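Local coordinates for protein predicted transcriptional regulator (Clostridium thermocellum, PDB 1XMA) that probably binds DNA through a winged helix-turn-helix domain as a dimeric transcriptional regulator of the PadR-like family, at residues F83-Y95 with T106-Y118. Sequence-based numbering, arbitrary orientation.
Sequences FARLEKNGYIKSY and TYYRITPEGIKYY
Lys-93 with Arg-109 and Tyr-95 with Tyr-107 form the two hydrogen-bonded pairs of an antiparallel hairpin with aromatic side chains packed on both faces and beyond its end. Lys-93 N donates to Arg-109 O (2.8 Å), and Arg-109 N to Lys-93 O; Tyr-95 and Tyr-107 exchange the same pair of bonds. Where the strands end, Thr-111 N continues the ladder to Tyr-91 O (2.9 Å). The Thr-111 hydroxyl, set between its backbone N and carbonyl carbon (chi1 66°), donates to Gly-90 O (OG1 to O, 2.6 Å) while accepting a weak N-cap bond from Gly-114 N. It thereby ties the start of helix 112-135 to the Schellman turn that closes helix 76-88.

Aromatic contacts lie on both faces of the hairpin and beyond its end. On the face carrying Ile-92 and Ser-94, the Tyr-108 ring lies in an offset stack on Phe-83, with centroids 4.2 Å apart. Ile-92 CD1 presses on Tyr-108 CD2 (3.4 Å), and Glu-87 OE1 lies in plane at the ring edge. The other carboxylate oxygen of Glu-87 takes a bond from Ser-94 OG. On the reverse face, Tyr-107 CB sits over the Tyr-95 ring, 3.6 Å from its centroid, whereas the two rings barely overlap. Beyond the strands, Tyr-117 CB lies over the centre of one face of the Tyr-91 ring, a CH-pi contact beside the offset stack of the two rings (centroids 4.6 Å apart), and Asn-89 CB covers the rim of the opposite face.

Asp-54 forms a salt bridge with Arg-109 and a hydrogen bond with Tyr-95 OH. The hairpin, consistent with the wing of a winged-helix domain, joins helix 76-88 to helix 112-135; strand 55-56 flanks strand 106-110, and helix 35-52 packs against Ile-92, Ile-110 and Tyr-117.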
loop_
_atom_site.group_PDB
_atom_site.type_symbol
_atom_site.label_atom_id
_atom_site.label_comp_id
_atom_site.label_asym_id
_atom_site.label_seq_id
_atom_site.Cartn_x
_atom_site.Cartn_y
_atom_site.Cartn_z
ATOM N N PHE B 83 18.976 -1.176 -2.813
ATOM C CA PHE B 83 20.157 -0.461 -3.329
ATOM C C PHE B 83 20.564 -0.999 -4.696
ATOM O O PHE B 83 20.813 -0.224 -5.641
ATOM C CB PHE B 83 21.350 -0.626 -2.390
ATOM C CG PHE B 83 21.266 0.178 -1.128
ATOM C CD1 PHE B 83 21.702 -0.379 0.088
ATOM C CD2 PHE B 83 20.779 1.503 -1.138
ATOM C CE1 PHE B 83 21.647 0.364 1.296
ATOM C CE2 PHE B 83 20.718 2.266 0.062
ATOM C CZ PHE B 83 21.160 1.692 1.282
ATOM N N ALA B 84 20.631 -2.336 -4.781
ATOM C CA ALA B 84 21.031 -3.033 -5.997
ATOM C C ALA B 84 20.112 -2.648 -7.157
ATOM O O ALA B 84 20.592 -2.201 -8.192
ATOM C CB ALA B 84 21.051 -4.569 -5.765
ATOM N N ARG B 85 18.794 -2.805 -6.945
ATOM C CA ARG B 85 17.738 -2.383 -7.888
ATOM C C ARG B 85 17.783 -0.897 -8.223
ATOM O O ARG B 85 17.664 -0.526 -9.383
ATOM C CB ARG B 85 16.348 -2.737 -7.323
ATOM C CG ARG B 85 15.149 -2.214 -8.152
ATOM C CD ARG B 85 13.852 -2.197 -7.334
ATOM N NE ARG B 85 13.734 -3.407 -6.544
ATOM C CZ ARG B 85 13.640 -3.461 -5.231
ATOM N NH1 ARG B 85 13.600 -2.356 -4.511
ATOM N NH2 ARG B 85 13.568 -4.646 -4.636
ATOM N N LEU B 86 17.937 -0.051 -7.205
ATOM C CA LEU B 86 18.007 1.402 -7.423
ATOM C C LEU B 86 19.205 1.793 -8.296
ATOM O O LEU B 86 19.096 2.684 -9.151
ATOM C CB LEU B 86 18.039 2.156 -6.092
ATOM C CG LEU B 86 16.750 2.278 -5.270
ATOM C CD1 LEU B 86 17.069 2.909 -3.928
ATOM C CD2 LEU B 86 15.694 3.098 -5.995
ATOM N N GLU B 87 20.340 1.129 -8.067
ATOM C CA GLU B 87 21.534 1.322 -8.884
ATOM C C GLU B 87 21.394 0.809 -10.314
ATOM O O GLU B 87 21.646 1.557 -11.273
ATOM C CB GLU B 87 22.744 0.680 -8.239
ATOM C CG GLU B 87 23.721 1.678 -7.811
ATOM C CD GLU B 87 25.089 1.102 -7.597
ATOM O OE1 GLU B 87 25.276 0.314 -6.627
ATOM O OE2 GLU B 87 25.978 1.478 -8.388
ATOM N N LYS B 88 20.996 -0.457 -10.449
ATOM C CA LYS B 88 20.761 -1.065 -11.751
ATOM C C LYS B 88 19.876 -0.150 -12.616
ATOM O O LYS B 88 20.197 0.126 -13.786
ATOM C CB LYS B 88 20.126 -2.447 -11.568
ATOM C CG LYS B 88 19.606 -3.092 -12.849
ATOM C CD LYS B 88 19.142 -4.520 -12.595
ATOM C CE LYS B 88 17.730 -4.567 -12.037
ATOM N NZ LYS B 88 17.421 -5.906 -11.436
ATOM N N ASN B 89 18.779 0.330 -12.011
ATOM C CA ASN B 89 17.824 1.223 -12.660
ATOM C C ASN B 89 18.413 2.596 -12.963
ATOM O O ASN B 89 17.854 3.348 -13.771
ATOM C CB ASN B 89 16.584 1.400 -11.783
ATOM C CG ASN B 89 15.662 0.190 -11.791
ATOM O OD1 ASN B 89 15.923 -0.817 -12.450
ATOM N ND2 ASN B 89 14.567 0.292 -11.050
ATOM N N GLY B 90 19.522 2.934 -12.308
ATOM C CA GLY B 90 20.165 4.249 -12.494
ATOM C C GLY B 90 19.576 5.408 -11.677
ATOM O O GLY B 90 19.605 6.582 -12.111
ATOM N N TYR B 91 19.057 5.090 -10.488
ATOM C CA TYR B 91 18.395 6.101 -9.645
ATOM C C TYR B 91 19.307 6.618 -8.550
ATOM O O TYR B 91 19.052 7.673 -7.955
ATOM C CB TYR B 91 17.115 5.531 -9.035
ATOM C CG TYR B 91 16.049 5.125 -10.045
ATOM C CD1 TYR B 91 15.928 5.781 -11.279
ATOM C CD2 TYR B 91 15.143 4.103 -9.754
ATOM C CE1 TYR B 91 14.953 5.407 -12.199
ATOM C CE2 TYR B 91 14.150 3.736 -10.672
ATOM C CZ TYR B 91 14.065 4.391 -11.886
ATOM O OH TYR B 91 13.101 4.029 -12.793
ATOM N N ILE B 92 20.359 5.848 -8.268
ATOM C CA ILE B 92 21.379 6.216 -7.296
ATOM C C ILE B 92 22.716 5.736 -7.821
ATOM O O ILE B 92 22.770 4.761 -8.599
ATOM C CB ILE B 92 21.149 5.575 -5.885
ATOM C CG1 ILE B 92 21.315 4.035 -5.944
ATOM C CG2 ILE B 92 19.812 6.008 -5.289
ATOM C CD1 ILE B 92 21.188 3.288 -4.590
ATOM N N LYS B 93 23.793 6.389 -7.364
ATOM C CA LYS B 93 25.151 5.919 -7.625
ATOM C C LYS B 93 25.966 5.679 -6.353
ATOM O O LYS B 93 25.940 6.483 -5.424
ATOM C CB LYS B 93 25.876 6.916 -8.503
ATOM C CG LYS B 93 25.582 6.753 -9.976
ATOM C CD LYS B 93 25.983 8.006 -10.735
ATOM C CE LYS B 93 25.958 7.768 -12.219
ATOM N NZ LYS B 93 26.930 8.682 -12.871
ATOM N N SER B 94 26.698 4.576 -6.338
ATOM C CA SER B 94 27.620 4.264 -5.270
ATOM C C SER B 94 28.914 5.046 -5.412
ATOM O O SER B 94 29.332 5.434 -6.513
ATOM C CB SER B 94 27.942 2.766 -5.259
ATOM O OG SER B 94 28.506 2.370 -6.499
ATOM N N TYR B 95 29.548 5.273 -4.278
ATOM C CA TYR B 95 30.913 5.723 -4.249
ATOM C C TYR B 95 31.521 5.237 -2.964
ATOM O O TYR B 95 30.811 4.635 -2.141
ATOM C CB TYR B 95 31.022 7.242 -4.459
ATOM C CG TYR B 95 30.413 8.144 -3.415
ATOM C CD1 TYR B 95 31.189 8.632 -2.354
ATOM C CD2 TYR B 95 29.069 8.571 -3.513
ATOM C CE1 TYR B 95 30.645 9.500 -1.381
ATOM C CE2 TYR B 95 28.507 9.447 -2.535
ATOM C CZ TYR B 95 29.313 9.901 -1.489
ATOM O OH TYR B 95 28.807 10.736 -0.544
ATOM N N THR B 106 30.520 1.967 1.455
ATOM C CA THR B 106 29.778 2.315 0.252
ATOM C C THR B 106 28.709 3.356 0.577
ATOM O O THR B 106 27.834 3.117 1.416
ATOM C CB THR B 106 29.147 1.072 -0.458
ATOM O OG1 THR B 106 30.157 0.097 -0.698
ATOM C CG2 THR B 106 28.538 1.451 -1.812
ATOM N N TYR B 107 28.820 4.513 -0.081
ATOM C CA TYR B 107 27.854 5.603 0.030
ATOM C C TYR B 107 26.991 5.650 -1.238
ATOM O O TYR B 107 27.421 5.219 -2.320
ATOM C CB TYR B 107 28.568 6.945 0.227
ATOM C CG TYR B 107 29.314 7.087 1.545
ATOM C CD1 TYR B 107 30.680 6.786 1.638
ATOM C CD2 TYR B 107 28.655 7.539 2.697
ATOM C CE1 TYR B 107 31.363 6.907 2.854
ATOM C CE2 TYR B 107 29.326 7.666 3.918
ATOM C CZ TYR B 107 30.674 7.354 3.985
ATOM O OH TYR B 107 31.335 7.493 5.187
ATOM N N TYR B 108 25.780 6.176 -1.117
ATOM C CA TYR B 108 24.965 6.381 -2.305
ATOM C C TYR B 108 24.578 7.837 -2.424
ATOM O O TYR B 108 24.405 8.521 -1.422
ATOM C CB TYR B 108 23.740 5.463 -2.320
ATOM C CG TYR B 108 24.093 3.997 -2.189
ATOM C CD1 TYR B 108 24.165 3.385 -0.927
ATOM C CD2 TYR B 108 24.383 3.212 -3.327
ATOM C CE1 TYR B 108 24.510 2.037 -0.797
ATOM C CE2 TYR B 108 24.707 1.859 -3.209
ATOM C CZ TYR B 108 24.774 1.281 -1.937
ATOM O OH TYR B 108 25.094 -0.066 -1.801
ATOM N N ARG B 109 24.468 8.292 -3.665
ATOM C CA ARG B 109 23.971 9.608 -4.000
ATOM C C ARG B 109 22.832 9.430 -5.002
ATOM O O ARG B 109 22.931 8.606 -5.904
ATOM C CB ARG B 109 25.119 10.449 -4.599
ATOM C CG ARG B 109 24.736 11.758 -5.286
ATOM C CD ARG B 109 26.011 12.599 -5.618
ATOM N NE ARG B 109 26.620 13.172 -4.408
ATOM C CZ ARG B 109 27.742 13.894 -4.375
ATOM N NH1 ARG B 109 28.415 14.154 -5.490
ATOM N NH2 ARG B 109 28.195 14.365 -3.215
ATOM N N ILE B 110 21.755 10.200 -4.834
ATOM C CA ILE B 110 20.626 10.130 -5.767
ATOM C C ILE B 110 20.956 10.781 -7.154
ATOM O O ILE B 110 21.645 11.802 -7.220
ATOM C CB ILE B 110 19.294 10.686 -5.116
ATOM C CG1 ILE B 110 18.076 10.377 -6.009
ATOM C CG2 ILE B 110 19.425 12.188 -4.732
ATOM C CD1 ILE B 110 16.730 10.662 -5.380
ATOM N N THR B 111 20.485 10.162 -8.243
ATOM C CA THR B 111 20.666 10.714 -9.613
ATOM C C THR B 111 19.452 11.564 -10.064
ATOM O O THR B 111 18.355 11.426 -9.513
ATOM C CB THR B 111 20.935 9.605 -10.659
ATOM O OG1 THR B 111 19.774 8.777 -10.800
ATOM C CG2 THR B 111 22.132 8.747 -10.274
ATOM N N PRO B 112 19.650 12.478 -11.044
ATOM C CA PRO B 112 18.499 13.191 -11.637
ATOM C C PRO B 112 17.351 12.272 -12.054
ATOM O O PRO B 112 16.189 12.654 -11.939
ATOM C CB PRO B 112 19.110 13.864 -12.871
ATOM C CG PRO B 112 20.529 14.154 -12.438
ATOM C CD PRO B 112 20.932 12.945 -11.623
ATOM N N GLU B 113 17.687 11.080 -12.533
ATOM C CA GLU B 113 16.707 10.083 -12.973
ATOM C C GLU B 113 15.980 9.466 -11.774
ATOM O O GLU B 113 14.826 9.020 -11.886
ATOM C CB GLU B 113 17.385 8.991 -13.830
ATOM C CG GLU B 113 18.195 9.542 -15.057
ATOM C CD GLU B 113 19.578 10.137 -14.690
ATOM O OE1 GLU B 113 20.069 9.894 -13.584
ATOM O OE2 GLU B 113 20.178 10.850 -15.520
ATOM N N GLY B 114 16.665 9.465 -10.628
ATOM C CA GLY B 114 16.126 8.975 -9.376
ATOM C C GLY B 114 15.221 9.975 -8.717
ATOM O O GLY B 114 14.307 9.599 -8.006
ATOM N N ILE B 115 15.492 11.260 -8.940
ATOM C CA ILE B 115 14.650 12.349 -8.422
ATOM C C ILE B 115 13.300 12.356 -9.150
ATOM O O ILE B 115 12.265 12.602 -8.542
ATOM C CB ILE B 115 15.373 13.721 -8.537
ATOM C CG1 ILE B 115 16.342 13.902 -7.377
ATOM C CG2 ILE B 115 14.380 14.897 -8.540
ATOM C CD1 ILE B 115 17.544 14.742 -7.707
ATOM N N LYS B 116 13.341 12.064 -10.450
ATOM C CA LYS B 116 12.159 11.990 -11.294
ATOM C C LYS B 116 11.293 10.762 -10.990
ATOM O O LYS B 116 10.055 10.847 -11.010
ATOM C CB LYS B 116 12.555 12.028 -12.783
ATOM N N TYR B 117 11.932 9.623 -10.723
ATOM C CA TYR B 117 11.205 8.451 -10.249
ATOM C C TYR B 117 10.514 8.735 -8.906
ATOM O O TYR B 117 9.362 8.315 -8.680
ATOM C CB TYR B 117 12.127 7.260 -10.133
ATOM C CG TYR B 117 11.533 6.036 -9.421
ATOM C CD1 TYR B 117 11.812 5.797 -8.087
ATOM C CD2 TYR B 117 10.724 5.102 -10.107
ATOM C CE1 TYR B 117 11.316 4.690 -7.425
ATOM C CE2 TYR B 117 10.205 3.949 -9.442
ATOM C CZ TYR B 117 10.520 3.763 -8.092
ATOM O OH TYR B 117 10.039 2.674 -7.377
ATOM N N TYR B 118 11.224 9.436 -8.022
ATOM C CA TYR B 118 10.691 9.830 -6.725
ATOM C C TYR B 118 9.429 10.695 -6.880
ATOM O O TYR B 118 8.419 10.469 -6.190
ATOM C CB TYR B 118 11.770 10.574 -5.909
ATOM C CG TYR B 118 11.228 11.212 -4.643
ATOM C CD1 TYR B 118 11.111 10.475 -3.455
ATOM C CD2 TYR B 118 10.801 12.552 -4.639
ATOM C CE1 TYR B 118 10.578 11.074 -2.281
ATOM C CE2 TYR B 118 10.297 13.146 -3.496
ATOM C CZ TYR B 118 10.182 12.401 -2.317
ATOM O OH TYR B 118 9.672 13.005 -1.191
#